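Long-range contacts in beta-L-arabinobiosidase (Bacteroides thetaiotaomicron, PDB 5MQR), which probably cleaves arabinose-containing side chains of plant pectin as a glycoside hydrolase, with an N-terminal beta propeller joined to a separate MGH1-like hydrolase domain: residues S160-T165 and V189-K194; G154-K159 and C232-D237; G888-Y893 and S951-T956; I822-Y827 and F894-T899. All coordinates share one frame; numbering follows the deposited sequence.

Interaction 1: residues S160-T165 and V189-K194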
loop_
_atom_site.group_PDB
_atom_site.type_symbol
_atom_site.label_atom_id
_atom_site.label_comp_id
_atom_site.label_asym_id
_atom_site.label_seq_id
_atom_site.Cartn_x
_atom_site.Cartn_y
_atom_site.Cartn_z
ATOM N N SER A 160 -15.434 5.151 35.593
ATOM C CA SER A 160 -14.662 6.187 36.287
ATOM C C SER A 160 -13.119 6.115 36.061
ATOM O O SER A 160 -12.365 6.764 36.787
ATOM C CB SER A 160 -14.980 6.115 37.785
ATOM O OG SER A 160 -14.532 4.886 38.327
ATOM N N GLY A 161 -12.656 5.319 35.098
ATOM C CA GLY A 161 -11.242 5.204 34.770
ATOM C C GLY A 161 -10.355 4.392 35.706
ATOM O O GLY A 161 -9.139 4.521 35.625
ATOM N N ARG A 162 -10.940 3.566 36.580
ATOM C CA ARG A 162 -10.178 2.620 37.416
ATOM C C ARG A 162 -9.834 1.305 36.697
ATOM O O ARG A 162 -10.568 0.841 35.798
ATOM C CB ARG A 162 -10.927 2.336 38.713
ATOM C CG ARG A 162 -11.044 3.570 39.611
ATOM C CD ARG A 162 -11.983 3.294 40.765
ATOM N NE ARG A 162 -11.933 4.325 41.806
ATOM C CZ ARG A 162 -11.592 4.133 43.085
ATOM N NH1 ARG A 162 -11.236 2.946 43.566
ATOM N NH2 ARG A 162 -11.621 5.164 43.920
ATOM N N LEU A 163 -8.697 0.719 37.067
ATOM C CA LEU A 163 -8.249 -0.512 36.439
ATOM C C LEU A 163 -8.492 -1.631 37.410
ATOM O O LEU A 163 -7.938 -1.614 38.485
ATOM C CB LEU A 163 -6.768 -0.453 36.051
ATOM C CG LEU A 163 -6.199 -1.718 35.368
ATOM C CD1 LEU A 163 -6.959 -2.115 34.109
ATOM C CD2 LEU A 163 -4.738 -1.508 35.009
ATOM N N ILE A 164 -9.324 -2.598 37.025
ATOM C CA ILE A 164 -9.547 -3.804 37.824
ATOM C C ILE A 164 -8.876 -4.976 37.111
ATOM O O ILE A 164 -8.992 -5.117 35.882
ATOM C CB ILE A 164 -11.051 -4.101 38.033
ATOM C CG1 ILE A 164 -11.823 -2.847 38.484
ATOM C CG2 ILE A 164 -11.258 -5.228 39.046
ATOM C CD1 ILE A 164 -11.343 -2.193 39.751
ATOM N N THR A 165 -8.152 -5.797 37.865
ATOM C CA THR A 165 -7.627 -7.052 37.330
ATOM C C THR A 165 -8.325 -8.197 38.058
ATOM O O THR A 165 -8.758 -8.037 39.199
ATOM C CB THR A 165 -6.085 -7.134 37.389
ATOM O OG1 THR A 165 -5.621 -8.293 36.681
ATOM C CG2 THR A 165 -5.583 -7.158 38.827
ATOM N N VAL A 189 -10.916 -10.293 42.333
ATOM C CA VAL A 189 -10.582 -9.023 41.711
ATOM C C VAL A 189 -9.727 -8.219 42.675
ATOM O O VAL A 189 -9.814 -8.395 43.893
ATOM C CB VAL A 189 -11.825 -8.149 41.413
ATOM C CG1 VAL A 189 -12.625 -8.704 40.253
ATOM C CG2 VAL A 189 -12.711 -7.975 42.647
ATOM N N ARG A 190 -8.940 -7.311 42.117
ATOM C CA ARG A 190 -8.329 -6.231 42.888
ATOM C C ARG A 190 -8.033 -5.035 41.998
ATOM O O ARG A 190 -7.832 -5.185 40.798
ATOM C CB ARG A 190 -7.060 -6.712 43.593
ATOM C CG ARG A 190 -5.825 -6.830 42.720
ATOM C CD ARG A 190 -4.746 -7.662 43.411
ATOM N NE ARG A 190 -4.454 -7.161 44.751
ATOM C CZ ARG A 190 -3.526 -7.653 45.561
ATOM N NH1 ARG A 190 -2.759 -8.677 45.199
ATOM N NH2 ARG A 190 -3.362 -7.106 46.745
ATOM N N GLU A 191 -8.018 -3.850 42.596
ATOM C CA GLU A 191 -7.760 -2.645 41.854
ATOM C C GLU A 191 -6.265 -2.492 41.649
ATOM O O GLU A 191 -5.483 -2.781 42.550
ATOM C CB GLU A 191 -8.300 -1.429 42.594
ATOM C CG GLU A 191 -8.105 -0.147 41.779
ATOM C CD GLU A 191 -8.989 0.996 42.219
ATOM O OE1 GLU A 191 -9.744 0.837 43.208
ATOM O OE2 GLU A 191 -8.926 2.057 41.571
ATOM N N ILE A 192 -5.884 -2.059 40.457
ATOM C CA ILE A 192 -4.546 -1.558 40.207
ATOM C C ILE A 192 -4.574 -0.012 40.219
ATOM O O ILE A 192 -5.344 0.619 39.497
ATOM C CB ILE A 192 -3.986 -2.097 38.886
ATOM C CG1 ILE A 192 -3.818 -3.625 38.965
ATOM C CG2 ILE A 192 -2.646 -1.425 38.563
ATOM C CD1 ILE A 192 -3.805 -4.295 37.604
ATOM N N LYS A 193 -3.727 0.584 41.049
ATOM C CA LYS A 193 -3.715 2.046 41.243
ATOM C C LYS A 193 -2.664 2.747 40.392
ATOM O O LYS A 193 -1.738 2.110 39.889
ATOM C CB LYS A 193 -3.589 2.367 42.734
ATOM C CG LYS A 193 -4.937 2.260 43.446
ATOM C CD LYS A 193 -4.846 1.639 44.832
ATOM C CE LYS A 193 -5.834 2.311 45.790
ATOM N NZ LYS A 193 -5.743 1.767 47.177
ATOM N N LYS A 194 -2.845 4.054 40.194
ATOM C CA LYS A 194 -1.925 4.844 39.339
ATOM C C LYS A 194 -0.471 4.707 39.781
ATOM O O LYS A 194 0.438 4.600 38.942
ATOM C CB LYS A 194 -2.308 6.335 39.290
ATOM C CG LYS A 194 -3.004 6.731 37.990
ATOM C CD LYS A 194 -3.679 8.103 38.084
ATOM C CE LYS A 194 -5.062 8.134 37.423
ATOM N NZ LYS A 194 -5.880 9.247 38.022
HETATM O O HOH W 1 -7.408 2.272 39.346
#

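Interaction 2: residues G154-K159 and C232-D237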
loop_
_atom_site.group_PDB
_atom_site.type_symbol
_atom_site.label_atom_id
_atom_site.label_comp_id
_atom_site.label_asym_id
_atom_site.label_seq_id
_atom_site.Cartn_x
_atom_site.Cartn_y
_atom_site.Cartn_z
ATOM N N GLY A 154 -8.810 -11.023 32.159
ATOM C CA GLY A 154 -7.898 -10.515 33.162
ATOM C C GLY A 154 -8.064 -9.085 33.647
ATOM O O GLY A 154 -7.561 -8.775 34.724
ATOM N N PHE A 155 -8.784 -8.244 32.903
ATOM C CA PHE A 155 -8.742 -6.811 33.085
ATOM C C PHE A 155 -10.065 -6.153 32.736
ATOM O O PHE A 155 -10.692 -6.540 31.756
ATOM C CB PHE A 155 -7.684 -6.178 32.175
ATOM C CG PHE A 155 -6.262 -6.476 32.554
ATOM C CD1 PHE A 155 -5.739 -6.017 33.737
ATOM C CD2 PHE A 155 -5.432 -7.145 31.683
ATOM C CE1 PHE A 155 -4.411 -6.256 34.067
ATOM C CE2 PHE A 155 -4.112 -7.391 32.008
ATOM C CZ PHE A 155 -3.599 -6.948 33.206
ATOM N N TYR A 156 -10.445 -5.125 33.499
ATOM C CA TYR A 156 -11.567 -4.225 33.163
ATOM C C TYR A 156 -11.204 -2.786 33.532
ATOM O O TYR A 156 -10.802 -2.515 34.668
ATOM C CB TYR A 156 -12.836 -4.629 33.936
ATOM C CG TYR A 156 -13.993 -3.667 33.769
ATOM C CD1 TYR A 156 -14.582 -3.499 32.524
ATOM C CD2 TYR A 156 -14.508 -2.950 34.843
ATOM C CE1 TYR A 156 -15.629 -2.631 32.330
ATOM C CE2 TYR A 156 -15.566 -2.079 34.668
ATOM C CZ TYR A 156 -16.125 -1.914 33.405
ATOM O OH TYR A 156 -17.196 -1.064 33.162
ATOM N N VAL A 157 -11.386 -1.856 32.607
ATOM C CA VAL A 157 -11.277 -0.430 32.910
ATOM C C VAL A 157 -12.691 0.111 33.112
ATOM O O VAL A 157 -13.520 0.079 32.195
ATOM C CB VAL A 157 -10.572 0.363 31.778
ATOM C CG1 VAL A 157 -10.555 1.870 32.101
ATOM C CG2 VAL A 157 -9.167 -0.164 31.572
ATOM N N SER A 158 -12.951 0.624 34.308
ATOM C CA SER A 158 -14.285 1.072 34.681
ATOM C C SER A 158 -14.657 2.411 34.042
ATOM O O SER A 158 -13.831 3.083 33.400
ATOM C CB SER A 158 -14.402 1.161 36.193
ATOM O OG SER A 158 -13.819 2.353 36.674
ATOM N N LYS A 159 -15.917 2.777 34.207
ATOM C CA LYS A 159 -16.430 4.033 33.677
ATOM C C LYS A 159 -15.766 5.240 34.317
ATOM O O LYS A 159 -15.508 6.205 33.636
ATOM C CB LYS A 159 -17.940 4.105 33.844
ATOM C CG LYS A 159 -18.625 3.156 32.889
ATOM C CD LYS A 159 -20.125 3.211 33.070
ATOM C CE LYS A 159 -20.823 2.150 32.223
ATOM N NZ LYS A 159 -22.229 2.047 32.726
ATOM N N CYS A 232 -16.671 -3.013 40.148
ATOM C CA CYS A 232 -16.913 -4.442 40.146
ATOM C C CYS A 232 -18.332 -4.739 39.669
ATOM O O CYS A 232 -18.533 -5.631 38.850
ATOM C CB CYS A 232 -16.690 -5.045 41.524
ATOM S SG CYS A 232 -14.968 -4.982 42.082
ATOM N N GLN A 233 -19.303 -3.969 40.146
ATOM C CA GLN A 233 -20.691 -4.160 39.740
ATOM C C GLN A 233 -20.888 -4.007 38.223
ATOM O O GLN A 233 -21.748 -4.681 37.647
ATOM C CB GLN A 233 -21.618 -3.194 40.505
ATOM C CG GLN A 233 -23.108 -3.509 40.367
ATOM C CD GLN A 233 -23.436 -4.923 40.830
ATOM O OE1 GLN A 233 -23.153 -5.283 41.959
ATOM N NE2 GLN A 233 -24.006 -5.731 39.951
ATOM N N GLU A 234 -20.101 -3.123 37.598
ATOM C CA GLU A 234 -20.102 -2.938 36.144
ATOM C C GLU A 234 -19.641 -4.183 35.393
ATOM O O GLU A 234 -20.086 -4.417 34.270
ATOM C CB GLU A 234 -19.167 -1.795 35.707
ATOM C CG GLU A 234 -19.671 -0.388 36.001
ATOM C CD GLU A 234 -18.605 0.680 35.804
ATOM O OE1 GLU A 234 -17.627 0.471 35.052
ATOM O OE2 GLU A 234 -18.753 1.752 36.420
ATOM N N ILE A 235 -18.703 -4.931 35.974
ATOM C CA ILE A 235 -18.245 -6.166 35.367
ATOM C C ILE A 235 -19.410 -7.137 35.327
ATOM O O ILE A 235 -19.705 -7.687 34.267
ATOM C CB ILE A 235 -17.084 -6.790 36.138
ATOM C CG1 ILE A 235 -15.832 -5.914 35.983
ATOM C CG2 ILE A 235 -16.820 -8.209 35.646
ATOM C CD1 ILE A 235 -14.773 -6.189 37.028
ATOM N N LEU A 236 -20.067 -7.316 36.469
ATOM C CA LEU A 236 -21.216 -8.221 36.589
ATOM C C LEU A 236 -22.386 -7.817 35.695
ATOM O O LEU A 236 -23.099 -8.668 35.216
ATOM C CB LEU A 236 -21.707 -8.307 38.039
ATOM C CG LEU A 236 -20.784 -8.992 39.056
ATOM C CD1 LEU A 236 -21.311 -8.821 40.486
ATOM C CD2 LEU A 236 -20.623 -10.468 38.713
ATOM N N ASP A 237 -22.563 -6.522 35.459
ATOM C CA ASP A 237 -23.641 -6.031 34.593
ATOM C C ASP A 237 -23.253 -5.970 33.130
ATOM O O ASP A 237 -24.036 -5.503 32.317
ATOM C CB ASP A 237 -24.129 -4.647 35.065
ATOM C CG ASP A 237 -24.740 -4.665 36.487
ATOM O OD1 ASP A 237 -25.114 -5.743 37.023
ATOM O OD2 ASP A 237 -24.834 -3.566 37.082
HETATM O O HOH W 2 -16.643 3.273 37.287
#

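Interaction 3: residues G888-Y893 and S951-T956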
loop_
_atom_site.group_PDB
_atom_site.type_symbol
_atom_site.label_atom_id
_atom_site.label_comp_id
_atom_site.label_asym_id
_atom_site.label_seq_id
_atom_site.Cartn_x
_atom_site.Cartn_y
_atom_site.Cartn_z
ATOM N N GLY A 888 -14.123 26.685 -29.843
ATOM C CA GLY A 888 -14.400 27.737 -28.859
ATOM C C GLY A 888 -13.970 27.442 -27.424
ATOM O O GLY A 888 -13.974 28.354 -26.582
ATOM N N TYR A 889 -13.645 26.177 -27.129
ATOM C CA TYR A 889 -13.100 25.815 -25.836
ATOM C C TYR A 889 -11.579 25.889 -25.775
ATOM O O TYR A 889 -11.040 25.902 -24.686
ATOM C CB TYR A 889 -13.586 24.435 -25.395
ATOM C CG TYR A 889 -15.074 24.376 -25.085
ATOM C CD1 TYR A 889 -15.660 25.212 -24.123
ATOM C CD2 TYR A 889 -15.897 23.467 -25.747
ATOM C CE1 TYR A 889 -17.029 25.145 -23.865
ATOM C CE2 TYR A 889 -17.254 23.394 -25.492
ATOM C CZ TYR A 889 -17.820 24.230 -24.570
ATOM O OH TYR A 889 -19.172 24.108 -24.358
ATOM N N ILE A 890 -10.901 26.028 -26.915
ATOM C CA ILE A 890 -9.428 26.044 -26.973
ATOM C C ILE A 890 -8.796 27.181 -26.155
ATOM O O ILE A 890 -7.759 26.970 -25.568
ATOM C CB ILE A 890 -8.910 26.026 -28.423
ATOM C CG1 ILE A 890 -9.302 24.704 -29.100
ATOM C CG2 ILE A 890 -7.389 26.107 -28.505
ATOM C CD1 ILE A 890 -9.005 24.681 -30.593
ATOM N N PRO A 891 -9.438 28.360 -26.040
ATOM C CA PRO A 891 -8.833 29.334 -25.127
ATOM C C PRO A 891 -8.469 28.773 -23.733
ATOM O O PRO A 891 -7.401 29.118 -23.202
ATOM C CB PRO A 891 -9.898 30.422 -25.024
ATOM C CG PRO A 891 -10.594 30.357 -26.350
ATOM C CD PRO A 891 -10.684 28.876 -26.616
ATOM N N TRP A 892 -9.328 27.919 -23.166
ATOM C CA TRP A 892 -9.054 27.292 -21.863
ATOM C C TRP A 892 -7.966 26.202 -21.872
ATOM O O TRP A 892 -7.411 25.886 -20.831
ATOM C CB TRP A 892 -10.324 26.705 -21.252
ATOM C CG TRP A 892 -11.211 27.748 -20.747
ATOM C CD1 TRP A 892 -11.099 28.412 -19.566
ATOM C CD2 TRP A 892 -12.345 28.289 -21.406
ATOM N NE1 TRP A 892 -12.101 29.310 -19.438
ATOM C CE2 TRP A 892 -12.895 29.256 -20.547
ATOM C CE3 TRP A 892 -12.979 28.020 -22.623
ATOM C CZ2 TRP A 892 -14.034 29.986 -20.868
ATOM C CZ3 TRP A 892 -14.120 28.756 -22.960
ATOM C CH2 TRP A 892 -14.629 29.731 -22.081
ATOM N N TYR A 893 -7.667 25.634 -23.024
ATOM C CA TYR A 893 -6.488 24.766 -23.182
ATOM C C TYR A 893 -5.199 25.474 -22.737
ATOM O O TYR A 893 -4.265 24.826 -22.278
ATOM C CB TYR A 893 -6.368 24.304 -24.645
ATOM C CG TYR A 893 -5.379 23.226 -24.913
ATOM C CD1 TYR A 893 -4.050 23.526 -25.058
ATOM C CD2 TYR A 893 -5.785 21.908 -25.103
ATOM C CE1 TYR A 893 -3.117 22.536 -25.294
ATOM C CE2 TYR A 893 -4.869 20.906 -25.373
ATOM C CZ TYR A 893 -3.525 21.227 -25.469
ATOM O OH TYR A 893 -2.568 20.266 -25.741
ATOM N N SER A 951 -11.963 16.240 -29.088
ATOM C CA SER A 951 -12.356 15.788 -27.753
ATOM C C SER A 951 -11.178 15.975 -26.755
ATOM O O SER A 951 -11.349 16.449 -25.624
ATOM C CB SER A 951 -12.811 14.323 -27.793
ATOM O OG SER A 951 -13.941 14.179 -28.614
ATOM N N ALA A 952 -9.977 15.651 -27.209
ATOM C CA ALA A 952 -8.791 15.796 -26.376
ATOM C C ALA A 952 -8.491 17.251 -26.022
ATOM O O ALA A 952 -8.129 17.562 -24.857
ATOM C CB ALA A 952 -7.586 15.150 -27.047
ATOM N N GLN A 953 -8.603 18.127 -27.019
ATOM C CA GLN A 953 -8.495 19.558 -26.763
ATOM C C GLN A 953 -9.554 20.011 -25.739
ATOM O O GLN A 953 -9.227 20.681 -24.743
ATOM C CB GLN A 953 -8.647 20.368 -28.047
ATOM C CG GLN A 953 -7.436 20.259 -28.943
ATOM C CD GLN A 953 -7.569 21.113 -30.184
ATOM O OE1 GLN A 953 -8.537 20.982 -30.944
ATOM N NE2 GLN A 953 -6.594 22.015 -30.394
ATOM N N THR A 954 -10.813 19.672 -26.017
ATOM C CA THR A 954 -11.914 20.044 -25.145
ATOM C C THR A 954 -11.737 19.526 -23.692
ATOM O O THR A 954 -11.942 20.265 -22.726
ATOM C CB THR A 954 -13.231 19.526 -25.723
ATOM O OG1 THR A 954 -13.404 20.036 -27.052
ATOM C CG2 THR A 954 -14.431 19.929 -24.822
ATOM N N LEU A 955 -11.355 18.264 -23.558
ATOM C CA LEU A 955 -11.166 17.655 -22.237
ATOM C C LEU A 955 -9.980 18.241 -21.476
ATOM O O LEU A 955 -10.026 18.359 -20.261
ATOM C CB LEU A 955 -11.058 16.137 -22.364
ATOM C CG LEU A 955 -12.403 15.470 -22.666
ATOM C CD1 LEU A 955 -12.222 14.087 -23.280
ATOM C CD2 LEU A 955 -13.289 15.366 -21.433
ATOM N N THR A 956 -8.933 18.621 -22.201
ATOM C CA THR A 956 -7.745 19.225 -21.612
ATOM C C THR A 956 -8.130 20.573 -21.063
ATOM O O THR A 956 -7.832 20.911 -19.932
ATOM C CB THR A 956 -6.613 19.341 -22.659
ATOM O OG1 THR A 956 -6.205 18.022 -23.037
ATOM C CG2 THR A 956 -5.388 20.099 -22.108
#

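Interaction 4: residues I822-Y827 and F894-T899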
loop_
_atom_site.group_PDB
_atom_site.type_symbol
_atom_site.label_atom_id
_atom_site.label_comp_id
_atom_site.label_asym_id
_atom_site.label_seq_id
_atom_site.Cartn_x
_atom_site.Cartn_y
_atom_site.Cartn_z
ATOM N N ILE A 822 -5.934 29.102 -33.912
ATOM C CA ILE A 822 -4.582 29.659 -34.078
ATOM C C ILE A 822 -4.318 30.816 -33.107
ATOM O O ILE A 822 -3.210 30.954 -32.614
ATOM C CB ILE A 822 -4.245 30.039 -35.544
ATOM C CG1 ILE A 822 -2.803 30.560 -35.636
ATOM C CG2 ILE A 822 -5.197 31.090 -36.086
ATOM C CD1 ILE A 822 -2.189 30.517 -37.023
ATOM N N ASN A 823 -5.339 31.611 -32.798
ATOM C CA ASN A 823 -5.180 32.691 -31.811
ATOM C C ASN A 823 -4.862 32.199 -30.390
ATOM O O ASN A 823 -4.013 32.787 -29.730
ATOM C CB ASN A 823 -6.373 33.641 -31.820
ATOM C CG ASN A 823 -6.375 34.520 -33.052
ATOM O OD1 ASN A 823 -5.535 35.423 -33.161
ATOM N ND2 ASN A 823 -7.267 34.226 -34.020
ATOM N N SER A 824 -5.518 31.135 -29.936
ATOM C CA SER A 824 -5.233 30.589 -28.627
ATOM C C SER A 824 -3.862 29.914 -28.636
ATOM O O SER A 824 -3.120 29.999 -27.661
ATOM C CB SER A 824 -6.306 29.577 -28.228
ATOM O OG SER A 824 -7.567 30.193 -28.097
ATOM N N TYR A 825 -3.556 29.221 -29.734
ATOM C CA TYR A 825 -2.289 28.532 -29.860
ATOM C C TYR A 825 -1.127 29.533 -29.747
ATOM O O TYR A 825 -0.134 29.275 -29.064
ATOM C CB TYR A 825 -2.144 27.792 -31.202
ATOM C CG TYR A 825 -3.135 26.705 -31.563
ATOM C CD1 TYR A 825 -3.990 26.116 -30.627
ATOM C CD2 TYR A 825 -3.169 26.231 -32.859
ATOM C CE1 TYR A 825 -4.877 25.118 -30.994
ATOM C CE2 TYR A 825 -4.036 25.227 -33.238
ATOM C CZ TYR A 825 -4.901 24.681 -32.313
ATOM O OH TYR A 825 -5.754 23.689 -32.741
HETATM N N MSE A 826 -1.258 30.662 -30.422
HETATM C CA MSE A 826 -0.199 31.668 -30.434
HETATM C C MSE A 826 -0.149 32.330 -29.087
HETATM O O MSE A 826 0.955 32.577 -28.583
HETATM C CB MSE A 826 -0.352 32.647 -31.579
HETATM C CG MSE A 826 -0.220 31.930 -32.937
HETATM SE SE MSE A 826 1.526 31.084 -33.226
HETATM C CE MSE A 826 2.640 32.684 -33.434
ATOM N N TYR A 827 -1.313 32.574 -28.466
ATOM C CA TYR A 827 -1.330 33.012 -27.064
ATOM C C TYR A 827 -0.486 32.065 -26.196
ATOM O O TYR A 827 0.421 32.503 -25.474
ATOM C CB TYR A 827 -2.755 33.100 -26.495
ATOM C CG TYR A 827 -2.744 33.306 -25.012
ATOM C CD1 TYR A 827 -2.501 34.563 -24.464
ATOM C CD2 TYR A 827 -2.922 32.235 -24.140
ATOM C CE1 TYR A 827 -2.456 34.759 -23.086
ATOM C CE2 TYR A 827 -2.883 32.422 -22.764
ATOM C CZ TYR A 827 -2.651 33.679 -22.241
ATOM O OH TYR A 827 -2.612 33.839 -20.881
ATOM N N PHE A 894 -5.162 26.797 -22.867
ATOM C CA PHE A 894 -3.997 27.580 -22.474
ATOM C C PHE A 894 -4.300 28.538 -21.343
ATOM O O PHE A 894 -3.551 29.482 -21.117
ATOM C CB PHE A 894 -3.453 28.337 -23.693
ATOM C CG PHE A 894 -3.228 27.468 -24.875
ATOM C CD1 PHE A 894 -2.040 26.780 -25.032
ATOM C CD2 PHE A 894 -4.211 27.306 -25.817
ATOM C CE1 PHE A 894 -1.839 25.938 -26.126
ATOM C CE2 PHE A 894 -4.019 26.477 -26.914
ATOM C CZ PHE A 894 -2.828 25.793 -27.075
ATOM N N ASN A 895 -5.381 28.285 -20.617
ATOM C CA ASN A 895 -5.838 29.179 -19.540
ATOM C C ASN A 895 -5.888 30.662 -19.972
ATOM O O ASN A 895 -5.524 31.553 -19.211
ATOM C CB ASN A 895 -4.955 28.998 -18.291
ATOM C CG ASN A 895 -4.982 27.573 -17.766
ATOM O OD1 ASN A 895 -5.978 27.125 -17.222
ATOM N ND2 ASN A 895 -3.904 26.860 -17.944
ATOM N N LEU A 896 -6.341 30.900 -21.200
ATOM C CA LEU A 896 -6.400 32.256 -21.740
ATOM C C LEU A 896 -7.429 33.142 -21.032
ATOM O O LEU A 896 -7.097 34.263 -20.639
ATOM C CB LEU A 896 -6.636 32.226 -23.263
ATOM C CG LEU A 896 -6.584 33.525 -24.067
ATOM C CD1 LEU A 896 -6.425 33.237 -25.556
ATOM C CD2 LEU A 896 -7.828 34.367 -23.850
ATOM N N PRO A 897 -8.690 32.676 -20.904
ATOM C CA PRO A 897 -9.688 33.645 -20.400
ATOM C C PRO A 897 -9.480 34.032 -18.941
ATOM O O PRO A 897 -8.866 33.288 -18.188
ATOM C CB PRO A 897 -11.022 32.906 -20.582
ATOM C CG PRO A 897 -10.729 31.888 -21.659
ATOM C CD PRO A 897 -9.343 31.418 -21.317
ATOM N N ASP A 898 -9.965 35.222 -18.605
ATOM C CA ASP A 898 -10.138 35.686 -17.239
ATOM C C ASP A 898 -11.093 34.830 -16.435
ATOM O O ASP A 898 -11.901 34.073 -16.985
ATOM C CB ASP A 898 -10.703 37.126 -17.232
ATOM C CG ASP A 898 -9.674 38.141 -17.626
ATOM O OD1 ASP A 898 -8.540 37.994 -17.124
ATOM O OD2 ASP A 898 -9.981 39.072 -18.424
ATOM N N THR A 899 -11.025 35.020 -15.119
ATOM C CA THR A 899 -11.873 34.280 -14.175
ATOM C C THR A 899 -13.283 34.877 -14.039
ATOM O O THR A 899 -14.107 34.339 -13.304
ATOM C CB THR A 899 -11.222 34.196 -12.766
ATOM O OG1 THR A 899 -11.047 35.510 -12.241
ATOM C CG2 THR A 899 -9.859 33.497 -12.821
HETATM O O HOH W 3 -2.782 31.900 -18.955
#

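Interaction 1: residues S160-T165 and V189-K194
Ile164 and Glu191 face each other as an antiparallel non-hydrogen-bonded pair in a four-stranded sheet, consistent with one blade of the N-terminal beta propeller. Thr165 N reaches Arg190 O and Arg190 N returns to Thr165 O, both at 3.0 Å, while Ile192 N bonds Leu163 O. Among apolar groups, the CD1 methyl of Ile192 sits 3.6 Å from Thr165 CG2 and meets Leu163 CD2; with Phe155 of strand 148-157 these side chains share one face. On the face of Ile164 the charges meet: Arg162 NH1 lies 2.6 Å from Glu191 OE1 in a salt bridge whose hydrogen bond is weak, bent to 118°. Glu191 CG, anti to the backbone N (chi1 -177°), extends the carboxylate there. Asp225 pairs with the same NH1. A leucine in place of Arg162 would probably leave the carboxylates of Glu191 and Asp225 without their shared cation. A water closes the end of the pairing, accepting from Leu163 N and donating to Ile192 O and, at 2.7 Å, to Glu191 OE2.

Interaction 2: residues G154-K159 and C232-D237
Glu234 reaches from helix 226-236 to the end of strand 148-157, where its carboxylate collects two protein donors and a water. OE1 accepts twice. The hydroxyl of Tyr156 arrives at a very short 2.5 Å between OH and Glu234 OE1, the oxygen lying at the ring's edge in its plane, with the carboxylate turned 85° to the ring. Lys159 N supplies the second bond, 3.0 Å to Glu234 OE1 at an N-H...O angle of 156°, directed at the syn lone pair. The other oxygen, Glu234 OE2, accepts a hydrogen bond from a water 2.7 Å away, and this water is also bonded to Ser158 OG. Ser158 OG has further partners in the turn, Arg162 N and Ser160 OG. The strand is an outer one of a four-stranded antiparallel sheet in the N-terminal beta propeller, and the helix packs across it. With CG anti to the backbone N (chi1 174°), Tyr156 lays its ring along Ile235: Ile235 CG1 comes within 3.4 Å of Tyr156 CD2, the two running antiparallel, and Tyr241 meets the same ring edge-to-face. Gln233 NE2 donates to Asp237 OD1 from above the carboxylate plane, tying the helix end to the residue after it.

Interaction 3: residues G888-Y893 and S951-T956
Tyr893 and Thr956 belong to a buried, almost purely van der Waals contact between the 3-10 turn and short, weakly bonded helix of 888-893 and the long helix 948-964, within the MGH1-like domain of this six-hairpin glycosidase. No hydrogen bond crosses between the segments. With CG anti to the backbone N (chi1 -169°), Tyr893 swings its ring toward the long helix, where CE2 comes within 3.4 Å of Thr956 CG2 and the backbone oxygen of Gln953 lies at the ring's edge, in plane. The CD1 methyl of Ile890 rests against the amide of Gln953, 3.6 Å from NE2, an amide nitrogen that donates instead to Tyr825 OH on helix 820-839. Tyr889 CD2 touches Thr954 CG2 at 3.9 Å; the hydroxyl of that tyrosine bonds Ala906 O, and its ring is stacked on Trp907. A glycine at Thr956 would probably open a gap beside CD2 and CE2 of Tyr893 and leave Ala952 O with one donor fewer. The threonine hydroxyl turns back: Thr956 OG1 donates to Ala952 O at 2.7 Å, and Thr956 N bonds the same oxygen from the opposite face of its carbonyl plane.

Interaction 4: residues I822-Y827 and F894-T899
The ring of Tyr827 carries Leu896 over one face, with CG of the leucine 3.9 Å from the centroid and 12° off the normal, a CH-pi contact almost above the ring centre. At the edge of the same ring, in plane, lie a water and the backbone oxygen of Phe894, the latter 3.4 Å from Tyr827 CE2. Phe894 receives Ser824 O over one face, offset toward the rim and 3.4 Å from CD2, while its CE2 meets the edge of the Tyr825 ring, 3.7 Å from CD1. Trp753 meets Phe894 edge-to-face. Both side chains, Tyr827 and Leu896, have CG anti to the backbone N (chi1 170° and -173°), which brings the aromatic ring and the isobutyl group across one another. The water at the ring's edge lies 2.7 Å from Tyr827 OH and donates to Asn895 O at 2.8 Å, joining the phenol to the turn. That turn is a Schellman motif ending helix 890-893: Asn895, with positive phi, is its C-prime residue, and Leu896 N reaches back to Pro891 O. The chain leaving this short helix thus packs along helix 820-839, while Tyr827 also touches Ala853 and Lys857 of helix 843-864.

How the interactions relate
The four contacts fall into two pairs on opposite sides of the chain's centre. Interactions 1 and 2 lie in the propeller range, centres 9 Å apart, and meet through neighbouring strands 148-157 and 163-170 of one sheet, with strand 186-192 and helix 226-236 as the other partners; interaction 1 is nested inside the loop closed by interaction 2. Interactions 3 and 4 lie in the MGH1-like domain, centres 10 Å apart, and their segments alternate, so helix 890-893 and the turn after it are packed between helices 820-839 and 948-964. The pairs follow in series, nearest atoms more than 50 Å apart, as suits a protein whose mainly beta and mainly helical regions pack as distinct units.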